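Local coordinates for type I site-specific restriction-modification system, R (Restriction) subunit (PDB 3H1T), which probably binds and hydrolyses ATP and acts on DNA as the motor and restriction subunit of a type I restriction-modification system, here as a fragment lacking its C-terminal part, at residues 58-63 / 573-578; 221-226 / 234-239; 532-537 / 569-574. All blocks are in the same frame, centred on the assembly; numbering follows the deposited sequence.

Interaction 1: 58-63 / 573-578; sequences DGRVQF and YPEIED
The rim of the Phe63 ring meets the Glu575 carboxylate: OE1 of Glu575 lies close to the ring plane, 3.6 Å from Phe63 CD1, while the two planes are tilted 38° apart. The same ring also makes a cation-pi contact with Arg375 and an edge-to-face contact with Trp551. The Arg60 guanidinium approaches the other carboxylate oxygen. Its NH1 stands 2.9 Å from Glu575 OE2 in a salt bridge, but the oxygen comes in obliquely and the planes are 40° apart, so this is a single-nitrogen contact and not a coplanar, two-pronged pairing. Bends in both side chains produce it: Glu575 folds at its second torsion (chi2 -74°), and the arginine turns at chi3, the two chains sliding past each other in opposite directions.

Water 1 links the two segments a second time. It accepts from Arg60 NH1 at 2.9 Å and donates to two acceptors, Val61 O at 2.6 Å and Glu575 OE1 at a distance too short to be certain. The backbone carbonyl of Val61 is thereby tied to the glutamate without touching it directly.

In the fold, the contact joins the start of the two-stranded hairpin 61-64/67-70, a feature of the N-terminal region, to the beginning of strand 576-582, which runs beside strand 374-381 in the sheet of the C-terminal RecA-like domain. Glu575 is fixed there by a backbone hydrogen bond with Tyr374, and its side chain also touches Pro373.

With one oxygen paired to a guanidinium and the other facing a water, the carboxylate is probably kept ionised, and the partly buried join between these distant parts of the chain combines a salt bridge and a shared water with the edge of an aromatic ring.

Interaction 2: 221-226 / 234-239; sequences KLWSAR and RKPRIL
Lys235 lies across one face of the Trp223 indole, the well-packed part of the contact. Its CD sits 3.6 Å from the centroid of the five-membered ring, a CH-pi contact, and NZ stands 4.2 Å from the centroid of the six-membered ring, 9° off the normal, a cation-pi geometry. The bend at chi2 (-79°) folds the lysine chain over the indole. Pro236 packs against the same indole, crossing it at about a right angle: its CD is 3.6 Å from Trp223 CD1 and its CG 3.6 Å from Trp223 CA. Phe259 meets the indole edge-to-face, and Trp223 NE1 makes a weak hydrogen bond with Glu276 OE1.

These residues belong to a beta-alpha-beta crossover of the first RecA-like domain: helix 211-224, which follows the P-loop, ends in a Schellman motif at Arg226, and the chain returns through Pro236 into strand 238-242.

The exposed side is as close but electrostatically poor: Arg226 NE is 3.1 Å from Lys235 CE, with Lys235 CG over one face of the guanidinium, yet NE is also 3.2 Å from Lys235 NZ. Both are donors of like charge, so no bond joins them; Arg226 NH1 makes a weak hydrogen bond to Tyr233 O.

Interaction 3: 532-537 / 569-574; sequences EFKQIV and DFDGYP
Lys534 NZ is gripped from several directions. It donates to Asp571 OD1 at 3.0 Å within a salt bridge, using the syn lone pair of that oxygen, and OD2 of Asp571 is also near, 3.2 Å from Lys534 NZ. Water 2 accepts from the ammonium at 2.7 Å and donates to Asp571 OD2 at 2.8 Å, closing a small ring of ammonium, carboxylate and water. Asp567 OD2 makes a second salt bridge to the same nitrogen, so a buried cation faces two carboxylates, which would be expected to hold the lysine in its charged form.

The lysine chain is extended until its last torsion, where chi4 (-65°) swings NZ to within bonding distance of the Asp571 carboxylate. The carbon just before this turn rests against an aromatic ring: Lys534 CE is 3.9 Å from Phe570 CD2, approaching the ring obliquely. Asp571 OD1 in turn lies in the plane of the Phe570 ring, at its edge, which places the carboxylate oxygen next to the ring on the side where the lysine arrives. Phe570 also touches Pro341 and Ser361.

Gly572, with positive phi, ends the short helix 568-571 directly after these residues and lets the chain turn toward strand 576-582. Helix 530-537 leads into a Gly-Arg-Gly-Thr-Arg sequence consistent with helicase motif VI, and Pro341 follows a Thr-Ala-Thr consistent with motif III; the contact thus lies near the junction of the two RecA-like domains that form the core of superfamily 2 helicases.

How the interactions relate
From the N terminus, the chain first passes 58-63, whose partner, 573-578, lies more than 500 residues later, so interaction 1 closes a loop holding most of the fragment. Nested inside it, interaction 2 closes a short loop within the first RecA-like domain; its centre is about 42 Å from that of interaction 1, on the opposite side of the chain's centre. Interaction 3 follows in series, joining 532-537 of the second RecA-like domain to 569-574. It ends on the stretch used by interaction 1, sharing Tyr573 and Pro574, and their centres are about 13 Å apart. Helix 568-571 and strand 576-582 thus connect helix 530-537 and the N-terminal hairpin.

Interaction 1: 58-63 / 573-578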
# COMPACT_ATOMS: atom_id res chain seq x y z
N ASP A 58 -0.30 13.85 2.12
CA ASP A 58 -1.63 14.45 2.22
C ASP A 58 -2.01 14.89 3.62
O ASP A 58 -3.06 15.50 3.80
CB ASP A 58 -2.71 13.50 1.70
CG ASP A 58 -2.82 13.52 0.20
OD1 ASP A 58 -2.14 14.37 -0.43
OD2 ASP A 58 -3.58 12.71 -0.35
N GLY A 59 -1.18 14.59 4.61
CA GLY A 59 -1.49 15.00 5.97
C GLY A 59 -2.14 13.90 6.79
O GLY A 59 -3.22 13.39 6.45
N ARG A 60 -1.50 13.52 7.88
CA ARG A 60 -2.05 12.47 8.72
C ARG A 60 -3.42 12.87 9.25
O ARG A 60 -3.60 13.99 9.74
CB ARG A 60 -1.12 12.15 9.89
CG ARG A 60 -1.55 10.91 10.65
CD ARG A 60 -1.10 10.97 12.09
NE ARG A 60 -0.17 9.90 12.44
CZ ARG A 60 -0.53 8.69 12.83
NH1 ARG A 60 -1.81 8.37 12.92
NH2 ARG A 60 0.40 7.79 13.13
N VAL A 61 -4.38 11.96 9.13
CA VAL A 61 -5.71 12.22 9.67
C VAL A 61 -5.54 12.19 11.18
O VAL A 61 -5.15 11.17 11.75
CB VAL A 61 -6.72 11.13 9.26
CG1 VAL A 61 -7.95 11.21 10.17
CG2 VAL A 61 -7.14 11.31 7.81
N GLN A 62 -5.82 13.32 11.82
CA GLN A 62 -5.68 13.45 13.26
C GLN A 62 -6.99 13.77 13.94
O GLN A 62 -8.03 13.93 13.28
CB GLN A 62 -4.70 14.57 13.60
CG GLN A 62 -3.24 14.20 13.63
CD GLN A 62 -2.35 15.42 13.47
OE1 GLN A 62 -2.78 16.55 13.73
NE2 GLN A 62 -1.12 15.20 13.04
N PHE A 63 -6.95 13.87 15.26
CA PHE A 63 -8.12 14.20 16.05
C PHE A 63 -7.77 15.29 17.06
O PHE A 63 -6.64 15.39 17.54
CB PHE A 63 -8.67 12.97 16.78
CG PHE A 63 -9.13 11.87 15.86
CD1 PHE A 63 -8.22 10.98 15.30
CD2 PHE A 63 -10.48 11.73 15.53
CE1 PHE A 63 -8.63 9.96 14.45
CE2 PHE A 63 -10.91 10.71 14.67
CZ PHE A 63 -9.97 9.82 14.13
N TYR A 573 0.57 2.30 16.16
CA TYR A 573 -0.38 2.04 17.24
C TYR A 573 -1.73 2.64 16.86
O TYR A 573 -1.80 3.55 16.03
CB TYR A 573 0.09 2.65 18.57
CG TYR A 573 1.41 2.09 19.09
CD1 TYR A 573 2.63 2.66 18.73
CD2 TYR A 573 1.43 0.95 19.89
CE1 TYR A 573 3.84 2.10 19.15
CE2 TYR A 573 2.63 0.38 20.31
CZ TYR A 573 3.83 0.96 19.93
OH TYR A 573 5.01 0.39 20.32
N PRO A 574 -2.82 2.13 17.44
CA PRO A 574 -4.10 2.73 17.06
C PRO A 574 -4.34 4.04 17.82
O PRO A 574 -3.76 4.26 18.89
CB PRO A 574 -5.10 1.65 17.43
CG PRO A 574 -4.50 1.07 18.65
CD PRO A 574 -3.03 0.92 18.26
N GLU A 575 -5.17 4.90 17.26
CA GLU A 575 -5.48 6.17 17.89
C GLU A 575 -6.05 5.90 19.27
O GLU A 575 -5.56 6.41 20.26
CB GLU A 575 -6.48 6.95 17.04
CG GLU A 575 -6.09 7.04 15.57
CD GLU A 575 -4.94 8.00 15.30
OE1 GLU A 575 -5.07 9.19 15.66
OE2 GLU A 575 -3.92 7.57 14.71
N ILE A 576 -7.10 5.09 19.31
CA ILE A 576 -7.72 4.73 20.58
C ILE A 576 -7.78 3.22 20.65
O ILE A 576 -7.91 2.54 19.63
CB ILE A 576 -9.18 5.24 20.69
CG1 ILE A 576 -9.25 6.74 20.45
CG2 ILE A 576 -9.72 4.91 22.06
CD1 ILE A 576 -9.05 7.10 19.03
N GLU A 577 -7.69 2.70 21.86
CA GLU A 577 -7.76 1.28 22.08
C GLU A 577 -8.33 1.03 23.45
O GLU A 577 -7.71 1.38 24.46
CB GLU A 577 -6.38 0.62 21.99
CG GLU A 577 -6.44 -0.90 22.23
CD GLU A 577 -5.06 -1.56 22.28
OE1 GLU A 577 -4.07 -0.95 21.83
OE2 GLU A 577 -4.98 -2.71 22.76
N ASP A 578 -9.53 0.46 23.50
CA ASP A 578 -10.13 0.12 24.77
C ASP A 578 -10.72 -1.28 24.74
O ASP A 578 -10.85 -1.89 23.69
CB ASP A 578 -11.16 1.15 25.24
CG ASP A 578 -12.08 1.63 24.13
OD1 ASP A 578 -12.55 0.80 23.32
OD2 ASP A 578 -12.35 2.84 24.09
O HOH W 1 -3.80 10.33 13.78

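Interaction 2: 221-226 / 234-239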
# COMPACT_ATOMS: atom_id res chain seq x y z
N LYS A 221 7.50 1.13 -18.47
CA LYS A 221 8.89 1.58 -18.58
C LYS A 221 9.74 0.60 -19.40
O LYS A 221 10.35 0.99 -20.39
CB LYS A 221 9.52 1.79 -17.19
CG LYS A 221 9.22 3.15 -16.55
CD LYS A 221 9.85 3.31 -15.17
CE LYS A 221 11.38 3.38 -15.22
NZ LYS A 221 11.90 4.64 -15.81
N LEU A 222 9.76 -0.66 -18.99
CA LEU A 222 10.54 -1.67 -19.69
C LEU A 222 10.01 -2.00 -21.09
O LEU A 222 10.80 -2.24 -22.01
CB LEU A 222 10.61 -2.95 -18.86
CG LEU A 222 11.39 -2.87 -17.55
CD1 LEU A 222 10.87 -3.92 -16.59
CD2 LEU A 222 12.86 -3.05 -17.83
N TRP A 223 8.70 -2.01 -21.27
CA TRP A 223 8.11 -2.33 -22.57
C TRP A 223 8.45 -1.28 -23.63
O TRP A 223 9.14 -1.56 -24.61
CB TRP A 223 6.59 -2.44 -22.46
CG TRP A 223 5.91 -2.84 -23.74
CD1 TRP A 223 6.03 -4.04 -24.40
CD2 TRP A 223 4.99 -2.05 -24.50
NE1 TRP A 223 5.24 -4.04 -25.52
CE2 TRP A 223 4.59 -2.83 -25.61
CE3 TRP A 223 4.47 -0.76 -24.36
CZ2 TRP A 223 3.68 -2.36 -26.57
CZ3 TRP A 223 3.56 -0.29 -25.31
CH2 TRP A 223 3.18 -1.09 -26.40
N SER A 224 7.95 -0.07 -23.42
CA SER A 224 8.19 1.01 -24.36
C SER A 224 9.67 1.22 -24.66
O SER A 224 10.01 1.74 -25.72
CB SER A 224 7.57 2.30 -23.81
OG SER A 224 7.90 2.47 -22.44
N ALA A 225 10.54 0.81 -23.74
CA ALA A 225 11.98 0.99 -23.91
C ALA A 225 12.63 -0.14 -24.72
O ALA A 225 13.83 -0.10 -25.01
CB ALA A 225 12.65 1.08 -22.54
N ARG A 226 11.83 -1.14 -25.07
CA ARG A 226 12.30 -2.29 -25.83
C ARG A 226 13.32 -3.10 -25.02
O ARG A 226 14.26 -3.66 -25.59
CB ARG A 226 12.94 -1.86 -27.16
CG ARG A 226 12.09 -0.94 -28.03
CD ARG A 226 10.66 -1.44 -28.17
NE ARG A 226 10.08 -1.06 -29.46
CZ ARG A 226 10.51 -1.52 -30.63
NH1 ARG A 226 11.53 -2.37 -30.67
NH2 ARG A 226 9.93 -1.13 -31.76
N ARG A 234 13.46 -6.52 -29.93
CA ARG A 234 12.10 -6.98 -29.62
C ARG A 234 11.50 -6.41 -28.34
O ARG A 234 12.21 -6.12 -27.37
CB ARG A 234 12.04 -8.52 -29.51
CG ARG A 234 11.86 -9.31 -30.82
CD ARG A 234 11.17 -8.52 -31.92
NE ARG A 234 12.06 -7.47 -32.40
CZ ARG A 234 12.16 -7.08 -33.67
NH1 ARG A 234 11.41 -7.67 -34.60
NH2 ARG A 234 13.01 -6.12 -34.01
N LYS A 235 10.18 -6.24 -28.34
CA LYS A 235 9.46 -5.79 -27.16
C LYS A 235 9.58 -6.94 -26.18
O LYS A 235 9.81 -8.10 -26.56
CB LYS A 235 7.98 -5.55 -27.47
CG LYS A 235 7.69 -4.34 -28.32
CD LYS A 235 7.75 -3.05 -27.50
CE LYS A 235 7.26 -1.86 -28.31
NZ LYS A 235 7.53 -0.57 -27.61
N PRO A 236 9.42 -6.66 -24.88
CA PRO A 236 9.52 -7.74 -23.92
C PRO A 236 8.17 -8.47 -23.79
O PRO A 236 7.13 -7.94 -24.18
CB PRO A 236 9.91 -7.01 -22.64
CG PRO A 236 9.13 -5.75 -22.76
CD PRO A 236 9.41 -5.35 -24.20
N ARG A 237 8.18 -9.68 -23.26
CA ARG A 237 6.92 -10.39 -23.07
C ARG A 237 6.74 -10.41 -21.55
O ARG A 237 7.65 -10.84 -20.82
CB ARG A 237 7.00 -11.80 -23.65
CG ARG A 237 5.75 -12.23 -24.41
CD ARG A 237 6.16 -12.85 -25.73
NE ARG A 237 7.50 -13.43 -25.64
CZ ARG A 237 8.12 -14.04 -26.65
NH1 ARG A 237 7.51 -14.16 -27.83
NH2 ARG A 237 9.35 -14.51 -26.49
N ILE A 238 5.58 -9.95 -21.09
CA ILE A 238 5.30 -9.83 -19.66
C ILE A 238 4.00 -10.49 -19.23
O ILE A 238 2.94 -10.25 -19.82
CB ILE A 238 5.21 -8.32 -19.28
CG1 ILE A 238 6.33 -7.54 -19.97
CG2 ILE A 238 5.32 -8.15 -17.77
CD1 ILE A 238 7.71 -8.07 -19.64
N LEU A 239 4.08 -11.30 -18.17
CA LEU A 239 2.92 -11.99 -17.61
C LEU A 239 2.55 -11.44 -16.23
O LEU A 239 3.36 -11.47 -15.31
CB LEU A 239 3.20 -13.50 -17.49
CG LEU A 239 2.14 -14.35 -16.79
CD1 LEU A 239 0.81 -14.22 -17.53
CD2 LEU A 239 2.60 -15.79 -16.78

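Interaction 3: 532-537 / 569-574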
# COMPACT_ATOMS: atom_id res chain seq x y z
N GLU A 532 -3.72 -13.17 7.27
CA GLU A 532 -5.18 -13.07 7.28
C GLU A 532 -5.63 -11.91 8.13
O GLU A 532 -6.54 -11.20 7.77
CB GLU A 532 -5.83 -14.36 7.81
CG GLU A 532 -7.35 -14.27 7.99
CD GLU A 532 -8.04 -15.61 8.20
OE1 GLU A 532 -7.94 -16.20 9.30
OE2 GLU A 532 -8.69 -16.08 7.25
N PHE A 533 -4.98 -11.72 9.28
CA PHE A 533 -5.35 -10.62 10.15
C PHE A 533 -5.23 -9.28 9.43
O PHE A 533 -6.14 -8.46 9.45
CB PHE A 533 -4.46 -10.61 11.40
CG PHE A 533 -4.80 -9.52 12.37
CD1 PHE A 533 -5.86 -9.66 13.26
CD2 PHE A 533 -4.06 -8.33 12.37
CE1 PHE A 533 -6.18 -8.62 14.16
CE2 PHE A 533 -4.37 -7.29 13.26
CZ PHE A 533 -5.44 -7.44 14.16
N LYS A 534 -4.08 -9.07 8.80
CA LYS A 534 -3.82 -7.83 8.08
C LYS A 534 -4.74 -7.60 6.89
O LYS A 534 -5.00 -6.46 6.51
CB LYS A 534 -2.37 -7.77 7.62
CG LYS A 534 -1.38 -7.63 8.77
CD LYS A 534 -0.06 -7.02 8.33
CE LYS A 534 1.03 -7.15 9.41
NZ LYS A 534 0.76 -6.41 10.69
N GLN A 535 -5.22 -8.69 6.29
CA GLN A 535 -6.13 -8.59 5.17
C GLN A 535 -7.48 -8.13 5.70
O GLN A 535 -8.17 -7.32 5.09
CB GLN A 535 -6.30 -9.95 4.48
CG GLN A 535 -5.15 -10.36 3.58
CD GLN A 535 -5.32 -11.76 3.03
OE1 GLN A 535 -4.45 -12.29 2.33
NE2 GLN A 535 -6.46 -12.37 3.33
N ILE A 536 -7.86 -8.65 6.87
CA ILE A 536 -9.12 -8.29 7.48
C ILE A 536 -9.08 -6.82 7.83
O ILE A 536 -9.95 -6.05 7.41
CB ILE A 536 -9.39 -9.16 8.73
CG1 ILE A 536 -9.77 -10.58 8.29
CG2 ILE A 536 -10.51 -8.57 9.56
CD1 ILE A 536 -9.89 -11.58 9.42
N VAL A 537 -8.04 -6.41 8.56
CA VAL A 537 -7.87 -5.02 8.96
C VAL A 537 -7.78 -4.07 7.75
O VAL A 537 -8.21 -2.92 7.81
CB VAL A 537 -6.62 -4.86 9.86
CG1 VAL A 537 -6.35 -3.40 10.18
CG2 VAL A 537 -6.84 -5.62 11.16
N ASP A 569 5.29 -2.06 14.32
CA ASP A 569 6.28 -1.75 13.31
C ASP A 569 5.64 -1.54 11.95
O ASP A 569 5.95 -0.57 11.26
CB ASP A 569 7.34 -2.84 13.23
CG ASP A 569 8.23 -2.87 14.46
OD1 ASP A 569 8.26 -1.86 15.19
OD2 ASP A 569 8.92 -3.89 14.70
N PHE A 570 4.74 -2.43 11.56
CA PHE A 570 4.08 -2.31 10.27
C PHE A 570 2.78 -1.50 10.35
O PHE A 570 2.45 -0.76 9.41
CB PHE A 570 3.77 -3.69 9.69
CG PHE A 570 3.41 -3.67 8.23
CD1 PHE A 570 4.40 -3.57 7.26
CD2 PHE A 570 2.08 -3.71 7.84
CE1 PHE A 570 4.07 -3.51 5.92
CE2 PHE A 570 1.74 -3.65 6.49
CZ PHE A 570 2.74 -3.55 5.53
N ASP A 571 2.06 -1.61 11.47
CA ASP A 571 0.79 -0.90 11.61
C ASP A 571 0.81 0.37 12.44
O ASP A 571 -0.11 1.17 12.33
CB ASP A 571 -0.29 -1.81 12.20
CG ASP A 571 -0.20 -3.24 11.72
OD1 ASP A 571 0.21 -3.45 10.54
OD2 ASP A 571 -0.55 -4.14 12.51
N GLY A 572 1.83 0.56 13.27
CA GLY A 572 1.84 1.72 14.13
C GLY A 572 0.84 1.38 15.23
O GLY A 572 0.31 0.28 15.24
N TYR A 573 0.57 2.30 16.16
CA TYR A 573 -0.38 2.04 17.24
C TYR A 573 -1.73 2.64 16.86
O TYR A 573 -1.80 3.55 16.03
CB TYR A 573 0.09 2.65 18.57
CG TYR A 573 1.41 2.09 19.09
CD1 TYR A 573 2.63 2.66 18.73
CD2 TYR A 573 1.43 0.95 19.89
CE1 TYR A 573 3.84 2.10 19.15
CE2 TYR A 573 2.63 0.38 20.31
CZ TYR A 573 3.83 0.96 19.93
OH TYR A 573 5.01 0.39 20.32
N PRO A 574 -2.82 2.13 17.44
CA PRO A 574 -4.10 2.73 17.06
C PRO A 574 -4.34 4.04 17.82
O PRO A 574 -3.76 4.26 18.89
CB PRO A 574 -5.10 1.65 17.43
CG PRO A 574 -4.50 1.07 18.65
CD PRO A 574 -3.03 0.92 18.26
O HOH W 2 -1.17 -6.86 12.53